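Local coordinates for OsmC-like protein (PDB 3CJE) that probably reduces organic hydroperoxides by thiol chemistry, as OsmC and Ohr proteins do, and so would help the bacterium resist oxidative damage, at residues 76-81 and 118-123; 31-36 and 62-67; 69-74 and 92-97; 43-48 and 58-63. All coordinates share one frame; numbering follows the deposited sequence. Where two conformers were deposited one is given.

Overall arrangement
Three contacts place helix 62-81 against one antiparallel sheet, and interaction 4 packs the loop leading into that helix on the edge strand 41-47. Interactions 4 and 2 lie at the N-terminal end, their centres about 6 Å apart; they share P62 and L63 and use the adjacent strands 41-47 and 28-37. Interaction 3 holds the middle of the helix over strand 93-105, about 11 Å from interaction 2 between centres. Interaction 1, at the C-terminal end, uses the next strand, 108-121, its centre about 8 Å from that of interaction 3 but about 20 Å from that of interaction 4. The second subunit borders all four contacts, as expected of intertwined OsmC-family dimers.

Interaction 1: residues 76-81 and 118-123; sequences TQIRAF and IDIILH
The two rings of these segments lie away from the contact of I78 with I120 and L122. One face of the H123 imidazole carries CG2 of I121, 3.4 Å above the plane and displaced toward the rim, while the F81 ring meets Y109 of the second subunit edge-to-face. The contact itself is purely aliphatic and rests on the two branches of I78. With CG1 anti to the carbonyl carbon (chi1 -67°) and the chain beyond it extended (chi2 169°), CD1 of I78 reaches across to meet CG2 of I120 at 4.1 Å, tip to tip. The other branch, CG2 of I78, meets CD2 of L122 at 4.0 Å, where the two side chains run obliquely to one another. Branched isoleucine suits this place, since one helix residue can serve two partners. I120 presents its CB to the helix from the strand, whereas L122, just past the strand's end, makes its contact through CD2 at the end of its side chain. A138 of helix 128-141 also packs on I78. On the strand, residues 118-120 pair in parallel with a strand of the second subunit, and D119 forms a salt bridge with its R157. Apolar packing of a central helix on a sheet continued by the partner chain is characteristic of the OsmC-family dimer.

Interaction 2: residues 31-36 and 62-67; sequences LDVAMV and PLALFI
V33 projects from strand 28-37 onto the first turns of helix 62-81, where A64 and I67 receive it; this is the central helix of the OsmC-like fold packing on its antiparallel sheet. The side chains of V33 and I67 point oppositely and overlap side by side, so they touch along their flanks. V33 places CG1 anti to its backbone N (chi1 178°), and this methyl makes the tighter contacts: 3.6 Å to CG2 of I67 and 3.9 Å to CB of A64. I67 sends CG1 anti to N (chi1 -162°), which leaves CG2 between N and the carbonyl carbon, close to the helix backbone and facing V33. A64 and I67 are one helical turn apart, and V33 CG1 therefore meets both. The small side chain of A64 lets strand and helix come close, with 6.3 Å between the CA atoms of V33 and A64. A compact beta-branched valine fits so narrow a gap, since its methyls lie near the strand and need no long reach. The backbone hydrogen bond from I67 N to L63 O keeps the receiving turn regular. Around the contact, L45 of the adjacent strand also packs on V33, C96 and V98 lie against I67, and F43 touches A64, so the apolar surface runs on in several directions. The second methyl of V33, CG2, lies 4.0 Å from the carbonyl oxygen A64 O and 4.1 Å from I67 CG2.

Interaction 3: residues 69-74 and 92-97; sequences GLTGCV and LDVECR
T71, V94 and C96 bury the most surface here, with T71 lying across the two strand residues. V94 and C96 are alternate residues of the strand, so both turn their CB toward the helix while E95 between them points away. The methyl of T71, anti to the backbone N, sits 4.0 Å from V94 CG1 and 3.9 Å from V94 O; the side chains of T71 and V94 lie alongside one another with their ends pointing oppositely. Its other branch, OG1, lies 3.4 Å from C96 CB. That hydroxyl is hydrogen-bonded to I67 O one turn back in the helix, which lets threonine occupy an apolar interface with its polar atom satisfied. A contact of C96 SG with CD2 of L70, at 4.0 Å, is less certain, because it rests on one of two conformers of the cysteine. The small valine and cysteine side chains suit a close approach: the axes of helix 69-74 and strand 93-97 come within 9.0 Å, at 146° between their directions. C19 of strand 13-24 touches T71 beside the contact, I118 of strand 108-121 packs on V94 and V74, and helix 143-148 covers L70 through E145 and L148.

Interaction 4: residues 43-48 and 58-63; sequences FALATD and SAPPPL
F43 lays its ring against two consecutive prolines, P60 and P61, in the loop leading into helix 62-81. From CB, which points to that loop, the side chain leaves with CG anti to the carbonyl carbon (chi1 -46°). CG is 4.2 Å from P60 CB, and CD1 comes nearer to the same atom, at 3.9 Å, from an oblique direction. Farther out P61 takes over: its CD is 3.5 Å from CE1, 3.8 Å from CE2 and 3.3 Å from CZ of F43. This CD stands over one face of the ring, 3.7 Å from the F43 centroid and 29° off the normal, a CH-pi contact. CD next to the proline nitrogen is somewhat electron-poor, which makes its hydrogens good partners for an aromatic face. P61 is also the N-cap residue, so the ring lies beside the very start of the helix. L45 may add a contact in one of its two conformers, with CD2 4.0 Å from P60 CG. Backbone hydrogen bonds from D48 and P60 reach the second subunit. Within the sheet, F43 pairs through its backbone with V33 and L45 with L31 of strand 28-37, while toward helix 62-81 L45 continues onto L65 and A68.

Interaction 1: residues 76-81 and 118-123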
loop_
_atom_site.group_PDB
_atom_site.type_symbol
_atom_site.label_atom_id
_atom_site.label_comp_id
_atom_site.label_asym_id
_atom_site.label_seq_id
_atom_site.Cartn_x
_atom_site.Cartn_y
_atom_site.Cartn_z
ATOM N N THR A 76 -0.417 -13.256 4.770
ATOM C CA THR A 76 0.721 -13.594 5.595
ATOM C C THR A 76 0.312 -13.799 7.054
ATOM O O THR A 76 0.730 -14.770 7.690
ATOM C CB THR A 76 1.847 -12.548 5.427
ATOM O OG1 THR A 76 2.308 -12.605 4.063
ATOM C CG2 THR A 76 3.017 -12.856 6.367
ATOM N N GLN A 77 -0.530 -12.913 7.595
ATOM C CA GLN A 77 -0.945 -13.053 8.997
ATOM C C GLN A 77 -1.805 -14.305 9.198
ATOM O O GLN A 77 -1.671 -15.007 10.198
ATOM C CB GLN A 77 -1.725 -11.823 9.471
ATOM C CG GLN A 77 -1.117 -10.468 9.168
ATOM C CD GLN A 77 0.233 -10.347 9.695
ATOM O OE1 GLN A 77 0.495 -10.781 10.829
ATOM N NE2 GLN A 77 1.133 -9.778 8.895
ATOM N N ILE A 78 -2.729 -14.575 8.262
ATOM C CA ILE A 78 -3.515 -15.804 8.321
ATOM C C ILE A 78 -2.618 -17.033 8.394
ATOM O O ILE A 78 -2.784 -17.926 9.248
ATOM C CB ILE A 78 -4.486 -15.900 7.146
ATOM C CG1 ILE A 78 -5.564 -14.822 7.258
ATOM C CG2 ILE A 78 -5.141 -17.293 7.072
ATOM C CD1 ILE A 78 -6.415 -14.662 5.993
ATOM N N ARG A 79 -1.626 -17.083 7.505
ATOM C CA ARG A 79 -0.714 -18.208 7.439
ATOM C C ARG A 79 0.186 -18.314 8.663
ATOM O O ARG A 79 0.416 -19.422 9.141
ATOM C CB ARG A 79 0.093 -18.167 6.142
ATOM C CG ARG A 79 -0.767 -18.266 4.890
ATOM C CD ARG A 79 0.051 -18.134 3.614
ATOM N NE ARG A 79 0.692 -19.404 3.293
ATOM C CZ ARG A 79 1.422 -19.623 2.205
ATOM N NH1 ARG A 79 1.637 -18.689 1.350
ATOM N NH2 ARG A 79 1.894 -20.813 1.991
ATOM N N ALA A 80 0.650 -17.182 9.180
ATOM C CA ALA A 80 1.516 -17.142 10.358
ATOM C C ALA A 80 0.768 -17.541 11.635
ATOM O O ALA A 80 1.341 -18.132 12.543
ATOM C CB ALA A 80 2.133 -15.760 10.531
ATOM N N PHE A 81 -0.508 -17.210 11.710
ATOM C CA PHE A 81 -1.262 -17.396 12.960
ATOM C C PHE A 81 -2.097 -18.688 12.993
ATOM O O PHE A 81 -2.531 -19.101 14.064
ATOM C CB PHE A 81 -2.201 -16.217 13.177
ATOM C CG PHE A 81 -1.535 -14.871 13.478
ATOM C CD1 PHE A 81 -0.213 -14.760 13.825
ATOM C CD2 PHE A 81 -2.294 -13.716 13.499
ATOM C CE1 PHE A 81 0.329 -13.514 14.100
ATOM C CE2 PHE A 81 -1.766 -12.515 13.806
ATOM C CZ PHE A 81 -0.452 -12.401 14.088
ATOM N N ILE A 118 -12.643 -7.515 1.596
ATOM C CA ILE A 118 -11.704 -8.658 1.636
ATOM C C ILE A 118 -12.520 -9.931 1.933
ATOM O O ILE A 118 -13.147 -10.022 2.971
ATOM C CB ILE A 118 -10.585 -8.482 2.685
ATOM C CG1 ILE A 118 -9.775 -7.234 2.322
ATOM C CG2 ILE A 118 -9.703 -9.727 2.734
ATOM C CD1 ILE A 118 -8.618 -6.922 3.253
ATOM N N ASP A 119 -12.544 -10.845 0.967
ATOM C CA ASP A 119 -13.258 -12.141 1.087
ATOM C C ASP A 119 -12.218 -13.243 1.221
ATOM O O ASP A 119 -11.292 -13.350 0.417
ATOM C CB ASP A 119 -14.091 -12.409 -0.138
ATOM C CG ASP A 119 -15.323 -11.504 -0.226
ATOM O OD1 ASP A 119 -15.700 -10.855 0.755
ATOM O OD2 ASP A 119 -15.961 -11.521 -1.305
ATOM N N ILE A 120 -12.404 -14.093 2.217
ATOM C CA ILE A 120 -11.390 -15.041 2.606
ATOM C C ILE A 120 -11.945 -16.461 2.466
ATOM O O ILE A 120 -13.047 -16.758 2.955
ATOM C CB ILE A 120 -10.984 -14.755 4.043
ATOM C CG1 ILE A 120 -10.289 -13.381 4.165
ATOM C CG2 ILE A 120 -10.064 -15.891 4.549
ATOM C CD1 ILE A 120 -10.265 -12.779 5.533
ATOM N N ILE A 121 -11.175 -17.325 1.799
ATOM C CA ILE A 121 -11.510 -18.743 1.610
ATOM C C ILE A 121 -10.423 -19.604 2.236
ATOM O O ILE A 121 -9.261 -19.638 1.761
ATOM C CB ILE A 121 -11.669 -19.115 0.117
ATOM C CG1 ILE A 121 -12.675 -18.169 -0.534
ATOM C CG2 ILE A 121 -12.071 -20.596 0.013
ATOM C CD1 ILE A 121 -12.776 -18.344 -2.075
ATOM N N LEU A 122 -10.799 -20.279 3.322
ATOM C CA LEU A 122 -9.835 -21.061 4.108
ATOM C C LEU A 122 -9.769 -22.552 3.812
ATOM O O LEU A 122 -8.762 -23.209 4.195
ATOM C CB LEU A 122 -10.093 -20.880 5.617
ATOM C CG LEU A 122 -10.065 -19.485 6.216
ATOM C CD1 LEU A 122 -10.353 -19.476 7.735
ATOM C CD2 LEU A 122 -8.656 -18.783 5.930
ATOM N N HIS A 123 -10.839 -23.118 3.243
ATOM C CA HIS A 123 -10.946 -24.573 3.048
ATOM C C HIS A 123 -10.597 -25.304 4.343
ATOM O O HIS A 123 -9.813 -26.246 4.347
ATOM C CB HIS A 123 -10.067 -25.083 1.907
ATOM C CG HIS A 123 -10.304 -24.391 0.608
ATOM N ND1 HIS A 123 -9.387 -23.523 0.055
ATOM C CD2 HIS A 123 -11.359 -24.426 -0.242
ATOM C CE1 HIS A 123 -9.857 -23.069 -1.094
ATOM N NE2 HIS A 123 -11.047 -23.592 -1.296
#

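Interaction 2: residues 31-36 and 62-67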
loop_
_atom_site.group_PDB
_atom_site.type_symbol
_atom_site.label_atom_id
_atom_site.label_comp_id
_atom_site.label_asym_id
_atom_site.label_seq_id
_atom_site.Cartn_x
_atom_site.Cartn_y
_atom_site.Cartn_z
ATOM N N LEU A 31 -0.252 -13.095 -6.351
ATOM C CA LEU A 31 -1.229 -12.048 -6.321
ATOM C C LEU A 31 -1.584 -11.635 -7.745
ATOM O O LEU A 31 -0.796 -10.982 -8.392
ATOM C CB LEU A 31 -0.663 -10.862 -5.541
ATOM C CG LEU A 31 -0.208 -11.229 -4.121
ATOM C CD1 LEU A 31 0.728 -10.241 -3.493
ATOM C CD2 LEU A 31 -1.461 -11.547 -3.257
ATOM N N ASP A 32 -2.777 -12.015 -8.187
ATOM C CA ASP A 32 -3.302 -11.676 -9.496
ATOM C C ASP A 32 -4.089 -10.374 -9.362
ATOM O O ASP A 32 -5.239 -10.364 -8.938
ATOM C CB ASP A 32 -4.220 -12.796 -9.984
ATOM C CG ASP A 32 -4.895 -12.504 -11.320
ATOM O OD1 ASP A 32 -4.538 -11.511 -12.062
ATOM O OD2 ASP A 32 -5.842 -13.304 -11.607
ATOM N N VAL A 33 -3.441 -9.262 -9.703
ATOM C CA VAL A 33 -4.039 -7.930 -9.580
ATOM C C VAL A 33 -4.640 -7.494 -10.887
ATOM O O VAL A 33 -4.092 -7.774 -11.978
ATOM C CB VAL A 33 -2.976 -6.875 -9.128
ATOM C CG1 VAL A 33 -3.571 -5.469 -9.039
ATOM C CG2 VAL A 33 -2.337 -7.286 -7.804
ATOM N N ALA A 34 -5.820 -6.893 -10.818
ATOM C CA ALA A 34 -6.403 -6.281 -11.995
ATOM C C ALA A 34 -6.860 -4.857 -11.715
ATOM O O ALA A 34 -7.482 -4.603 -10.677
ATOM C CB ALA A 34 -7.621 -7.074 -12.461
HETATM N N MSE A 35 -6.564 -3.926 -12.618
HETATM C CA MSE A 35 -7.324 -2.687 -12.670
HETATM C C MSE A 35 -8.583 -3.036 -13.446
HETATM O O MSE A 35 -8.516 -3.634 -14.532
HETATM C CB MSE A 35 -6.579 -1.550 -13.380
HETATM C CG MSE A 35 -7.309 -0.248 -13.248
HETATM SE SE MSE A 35 -6.339 1.310 -13.959
HETATM C CE MSE A 35 -5.821 0.564 -15.676
ATOM N N VAL A 36 -9.735 -2.679 -12.886
ATOM C CA VAL A 36 -11.036 -2.935 -13.478
ATOM C C VAL A 36 -11.609 -1.651 -14.073
ATOM O O VAL A 36 -12.154 -1.660 -15.188
ATOM C CB VAL A 36 -12.011 -3.554 -12.440
ATOM C CG1 VAL A 36 -13.357 -3.799 -13.103
ATOM C CG2 VAL A 36 -11.421 -4.875 -11.903
ATOM N N PRO A 62 1.311 2.227 -9.334
ATOM C CA PRO A 62 1.395 2.249 -7.875
ATOM C C PRO A 62 0.223 1.593 -7.140
ATOM O O PRO A 62 0.415 0.912 -6.126
ATOM C CB PRO A 62 1.446 3.754 -7.565
ATOM C CG PRO A 62 2.081 4.366 -8.744
ATOM C CD PRO A 62 1.551 3.565 -9.920
ATOM N N LEU A 63 -1.015 1.761 -7.616
ATOM C CA LEU A 63 -2.151 1.192 -6.868
ATOM C C LEU A 63 -2.119 -0.347 -6.947
ATOM O O LEU A 63 -2.709 -1.026 -6.074
ATOM C CB LEU A 63 -3.490 1.744 -7.360
ATOM C CG LEU A 63 -3.759 3.214 -6.981
ATOM C CD1 LEU A 63 -5.188 3.612 -7.415
ATOM C CD2 LEU A 63 -3.527 3.465 -5.540
ATOM N N ALA A 64 -1.509 -0.897 -8.006
ATOM C CA ALA A 64 -1.356 -2.377 -8.094
ATOM C C ALA A 64 -0.442 -2.867 -6.982
ATOM O O ALA A 64 -0.706 -3.885 -6.350
ATOM C CB ALA A 64 -0.789 -2.843 -9.489
ATOM N N LEU A 65 0.671 -2.156 -6.765
ATOM C CA LEU A 65 1.560 -2.528 -5.651
ATOM C C LEU A 65 0.813 -2.401 -4.320
ATOM O O LEU A 65 0.966 -3.253 -3.442
ATOM C CB LEU A 65 2.840 -1.700 -5.680
ATOM C CG LEU A 65 3.794 -1.879 -6.855
ATOM C CD1 LEU A 65 5.092 -1.058 -6.564
ATOM C CD2 LEU A 65 4.144 -3.297 -7.087
ATOM N N PHE A 66 0.030 -1.325 -4.123
ATOM C CA PHE A 66 -0.734 -1.147 -2.884
ATOM C C PHE A 66 -1.680 -2.328 -2.617
ATOM O O PHE A 66 -1.685 -2.904 -1.537
ATOM C CB PHE A 66 -1.556 0.144 -2.940
ATOM C CG PHE A 66 -2.519 0.263 -1.817
ATOM C CD1 PHE A 66 -2.089 0.525 -0.525
ATOM C CD2 PHE A 66 -3.883 0.008 -2.019
ATOM C CE1 PHE A 66 -3.019 0.605 0.525
ATOM C CE2 PHE A 66 -4.803 0.095 -0.950
ATOM C CZ PHE A 66 -4.349 0.376 0.306
ATOM N N ILE A 67 -2.530 -2.669 -3.591
ATOM C CA ILE A 67 -3.539 -3.714 -3.354
ATOM C C ILE A 67 -2.886 -5.090 -3.164
ATOM O O ILE A 67 -3.341 -5.887 -2.355
ATOM C CB ILE A 67 -4.668 -3.730 -4.399
ATOM C CG1 ILE A 67 -5.886 -4.508 -3.862
ATOM C CG2 ILE A 67 -4.200 -4.211 -5.759
ATOM C CD1 ILE A 67 -7.145 -4.411 -4.712
#

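Interaction 3: residues 69-74 and 92-97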
loop_
_atom_site.group_PDB
_atom_site.type_symbol
_atom_site.label_atom_id
_atom_site.label_comp_id
_atom_site.label_asym_id
_atom_site.label_seq_id
_atom_site.Cartn_x
_atom_site.Cartn_y
_atom_site.Cartn_z
ATOM N N GLY A 69 0.109 -5.502 -1.821
ATOM C CA GLY A 69 0.629 -5.392 -0.463
ATOM C C GLY A 69 -0.412 -5.689 0.579
ATOM O O GLY A 69 -0.196 -6.435 1.518
ATOM N N LEU A 70 -1.590 -5.091 0.421
ATOM C CA LEU A 70 -2.680 -5.289 1.391
ATOM C C LEU A 70 -3.095 -6.743 1.406
ATOM O O LEU A 70 -3.189 -7.336 2.459
ATOM C CB LEU A 70 -3.848 -4.410 0.998
ATOM C CG LEU A 70 -5.079 -4.593 1.884
ATOM C CD1 LEU A 70 -4.817 -4.416 3.424
ATOM C CD2 LEU A 70 -6.207 -3.692 1.371
ATOM N N THR A 71 -3.304 -7.327 0.219
ATOM C CA THR A 71 -3.760 -8.725 0.113
ATOM C C THR A 71 -2.694 -9.661 0.700
ATOM O O THR A 71 -3.004 -10.581 1.476
ATOM C CB THR A 71 -4.102 -9.075 -1.339
ATOM O OG1 THR A 71 -5.020 -8.075 -1.845
ATOM C CG2 THR A 71 -4.722 -10.462 -1.449
ATOM N N GLY A 72 -1.436 -9.436 0.334
ATOM C CA GLY A 72 -0.321 -10.230 0.823
ATOM C C GLY A 72 -0.131 -10.124 2.326
ATOM O O GLY A 72 0.190 -11.107 2.974
ATOM N N CYS A 73 -0.359 -8.935 2.869
ATOM C CA CYS A 73 -0.220 -8.693 4.330
ATOM C C CYS A 73 -1.264 -9.535 5.088
ATOM O O CYS A 73 -0.938 -10.296 6.005
ATOM C CB CYS A 73 -0.334 -7.217 4.646
ATOM S SG CYS A 73 0.310 -6.849 6.354
ATOM N N VAL A 74 -2.511 -9.469 4.640
ATOM C CA VAL A 74 -3.604 -10.227 5.248
ATOM C C VAL A 74 -3.306 -11.716 5.186
ATOM O O VAL A 74 -3.392 -12.446 6.171
ATOM C CB VAL A 74 -4.954 -9.917 4.549
ATOM C CG1 VAL A 74 -6.061 -10.919 4.969
ATOM C CG2 VAL A 74 -5.384 -8.465 4.889
ATOM N N LEU A 92 -5.303 -21.549 0.707
ATOM C CA LEU A 92 -5.818 -20.239 1.047
ATOM C C LEU A 92 -5.996 -19.368 -0.200
ATOM O O LEU A 92 -5.081 -19.274 -1.045
ATOM C CB LEU A 92 -4.857 -19.555 2.011
ATOM C CG LEU A 92 -5.197 -18.129 2.414
ATOM C CD1 LEU A 92 -6.549 -17.981 3.218
ATOM C CD2 LEU A 92 -3.968 -17.535 3.196
ATOM N N ASP A 93 -7.160 -18.738 -0.296
ATOM C CA ASP A 93 -7.442 -17.758 -1.342
ATOM C C ASP A 93 -8.086 -16.545 -0.690
ATOM O O ASP A 93 -9.010 -16.680 0.124
ATOM C CB ASP A 93 -8.388 -18.308 -2.383
ATOM C CG ASP A 93 -8.497 -17.409 -3.593
ATOM O OD1 ASP A 93 -9.050 -16.289 -3.481
ATOM O OD2 ASP A 93 -7.998 -17.838 -4.661
ATOM N N VAL A 94 -7.566 -15.366 -1.032
ATOM C CA VAL A 94 -8.080 -14.101 -0.546
ATOM C C VAL A 94 -8.358 -13.196 -1.711
ATOM O O VAL A 94 -7.472 -13.001 -2.553
ATOM C CB VAL A 94 -7.120 -13.418 0.448
ATOM C CG1 VAL A 94 -7.612 -11.981 0.840
ATOM C CG2 VAL A 94 -6.932 -14.328 1.682
ATOM N N GLU A 95 -9.572 -12.655 -1.759
ATOM C CA GLU A 95 -10.010 -11.772 -2.854
ATOM C C GLU A 95 -10.222 -10.391 -2.249
ATOM O O GLU A 95 -10.921 -10.247 -1.254
ATOM C CB GLU A 95 -11.322 -12.278 -3.461
ATOM C CG GLU A 95 -11.270 -13.729 -4.010
ATOM C CD GLU A 95 -12.639 -14.347 -4.509
ATOM O OE1 GLU A 95 -13.568 -14.648 -3.699
ATOM O OE2 GLU A 95 -12.745 -14.583 -5.740
ATOM N N CYS A 96 -9.620 -9.368 -2.837
ATOM C CA CYS A 96 -9.696 -8.004 -2.315
ATOM C C CYS A 96 -10.146 -7.068 -3.443
ATOM O O CYS A 96 -9.654 -7.179 -4.585
ATOM C CB CYS A 96 -8.337 -7.577 -1.797
ATOM S SG CYS A 96 -8.247 -5.867 -1.256
ATOM N N ARG A 97 -11.081 -6.169 -3.125
ATOM C CA ARG A 97 -11.561 -5.169 -4.062
ATOM C C ARG A 97 -11.503 -3.827 -3.383
ATOM O O ARG A 97 -12.000 -3.660 -2.248
ATOM C CB ARG A 97 -12.997 -5.458 -4.516
ATOM C CG ARG A 97 -13.519 -4.446 -5.500
ATOM C CD ARG A 97 -14.871 -4.926 -6.018
ATOM N NE ARG A 97 -15.465 -4.024 -6.971
ATOM C CZ ARG A 97 -16.347 -3.082 -6.669
ATOM N NH1 ARG A 97 -16.756 -2.875 -5.410
ATOM N NH2 ARG A 97 -16.822 -2.326 -7.651
#

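Interaction 4: residues 43-48 and 58-63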
loop_
_atom_site.group_PDB
_atom_site.type_symbol
_atom_site.label_atom_id
_atom_site.label_comp_id
_atom_site.label_asym_id
_atom_site.label_seq_id
_atom_site.Cartn_x
_atom_site.Cartn_y
_atom_site.Cartn_z
ATOM N N PHE A 43 -1.878 -7.668 -13.735
ATOM C CA PHE A 43 -0.492 -7.719 -13.296
ATOM C C PHE A 43 -0.301 -8.934 -12.384
ATOM O O PHE A 43 -1.090 -9.139 -11.478
ATOM C CB PHE A 43 -0.174 -6.456 -12.512
ATOM C CG PHE A 43 -0.662 -5.198 -13.180
ATOM C CD1 PHE A 43 0.122 -4.589 -14.141
ATOM C CD2 PHE A 43 -1.905 -4.646 -12.870
ATOM C CE1 PHE A 43 -0.320 -3.450 -14.789
ATOM C CE2 PHE A 43 -2.340 -3.526 -13.503
ATOM C CZ PHE A 43 -1.531 -2.925 -14.464
ATOM N N ALA A 44 0.737 -9.726 -12.616
ATOM C CA ALA A 44 1.032 -10.885 -11.777
ATOM C C ALA A 44 2.106 -10.447 -10.801
ATOM O O ALA A 44 3.233 -10.151 -11.196
ATOM C CB ALA A 44 1.471 -12.102 -12.613
ATOM N N LEU A 45 1.758 -10.401 -9.525
ATOM C CA LEU A 45 2.699 -10.002 -8.495
ATOM C C LEU A 45 2.784 -11.087 -7.425
ATOM O O LEU A 45 2.071 -12.102 -7.487
ATOM C CB LEU A 45 2.290 -8.654 -7.903
ATOM C CG LEU A 45 2.081 -7.519 -8.908
ATOM C CD1 LEU A 45 1.556 -6.230 -8.153
ATOM C CD2 LEU A 45 3.339 -7.259 -9.695
ATOM N N ALA A 46 3.670 -10.880 -6.461
ATOM C CA ALA A 46 3.878 -11.885 -5.435
ATOM C C ALA A 46 4.532 -11.244 -4.232
ATOM O O ALA A 46 5.194 -10.215 -4.344
ATOM C CB ALA A 46 4.706 -13.038 -5.972
ATOM N N THR A 47 4.317 -11.855 -3.092
ATOM C CA THR A 47 5.070 -11.517 -1.866
ATOM C C THR A 47 5.610 -12.807 -1.265
ATOM O O THR A 47 5.118 -13.907 -1.552
ATOM C CB THR A 47 4.215 -10.780 -0.807
ATOM O OG1 THR A 47 3.125 -11.629 -0.356
ATOM C CG2 THR A 47 3.628 -9.468 -1.343
ATOM N N ASP A 48 6.619 -12.675 -0.413
ATOM C CA ASP A 48 7.189 -13.834 0.269
ATOM C C ASP A 48 7.889 -13.349 1.527
ATOM O O ASP A 48 8.136 -12.153 1.670
ATOM C CB ASP A 48 8.153 -14.553 -0.653
ATOM C CG ASP A 48 8.281 -16.060 -0.351
ATOM O OD1 ASP A 48 7.853 -16.531 0.734
ATOM O OD2 ASP A 48 8.798 -16.717 -1.266
ATOM N N SER A 58 7.070 -4.179 -18.465
ATOM C CA SER A 58 6.745 -2.853 -17.900
ATOM C C SER A 58 6.226 -2.939 -16.451
ATOM O O SER A 58 5.412 -3.810 -16.115
ATOM C CB SER A 58 5.703 -2.142 -18.761
ATOM O OG SER A 58 5.424 -0.842 -18.258
ATOM N N ALA A 59 6.682 -2.013 -15.609
ATOM C CA ALA A 59 6.384 -2.070 -14.160
ATOM C C ALA A 59 4.908 -1.760 -13.912
ATOM O O ALA A 59 4.290 -1.064 -14.688
ATOM C CB ALA A 59 7.273 -1.089 -13.423
ATOM N N PRO A 60 4.333 -2.279 -12.818
ATOM C CA PRO A 60 2.905 -2.019 -12.595
ATOM C C PRO A 60 2.654 -0.621 -12.059
ATOM O O PRO A 60 3.608 0.048 -11.613
ATOM C CB PRO A 60 2.518 -3.026 -11.522
ATOM C CG PRO A 60 3.739 -3.538 -10.974
ATOM C CD PRO A 60 4.908 -3.148 -11.788
ATOM N N PRO A 61 1.394 -0.164 -12.081
ATOM C CA PRO A 61 1.108 1.121 -11.477
ATOM C C PRO A 61 1.119 1.058 -9.958
ATOM O O PRO A 61 0.979 -0.010 -9.352
ATOM C CB PRO A 61 -0.312 1.465 -11.964
ATOM C CG PRO A 61 -0.934 0.137 -12.211
ATOM C CD PRO A 61 0.178 -0.799 -12.627
ATOM N N PRO A 62 1.311 2.227 -9.334
ATOM C CA PRO A 62 1.395 2.249 -7.875
ATOM C C PRO A 62 0.223 1.593 -7.140
ATOM O O PRO A 62 0.415 0.912 -6.126
ATOM C CB PRO A 62 1.446 3.754 -7.565
ATOM C CG PRO A 62 2.081 4.366 -8.744
ATOM C CD PRO A 62 1.551 3.565 -9.920
ATOM N N LEU A 63 -1.015 1.761 -7.616
ATOM C CA LEU A 63 -2.151 1.192 -6.868
ATOM C C LEU A 63 -2.119 -0.347 -6.947
ATOM O O LEU A 63 -2.709 -1.026 -6.074
ATOM C CB LEU A 63 -3.490 1.744 -7.360
ATOM C CG LEU A 63 -3.759 3.214 -6.981
ATOM C CD1 LEU A 63 -5.188 3.612 -7.415
ATOM C CD2 LEU A 63 -3.527 3.465 -5.540
#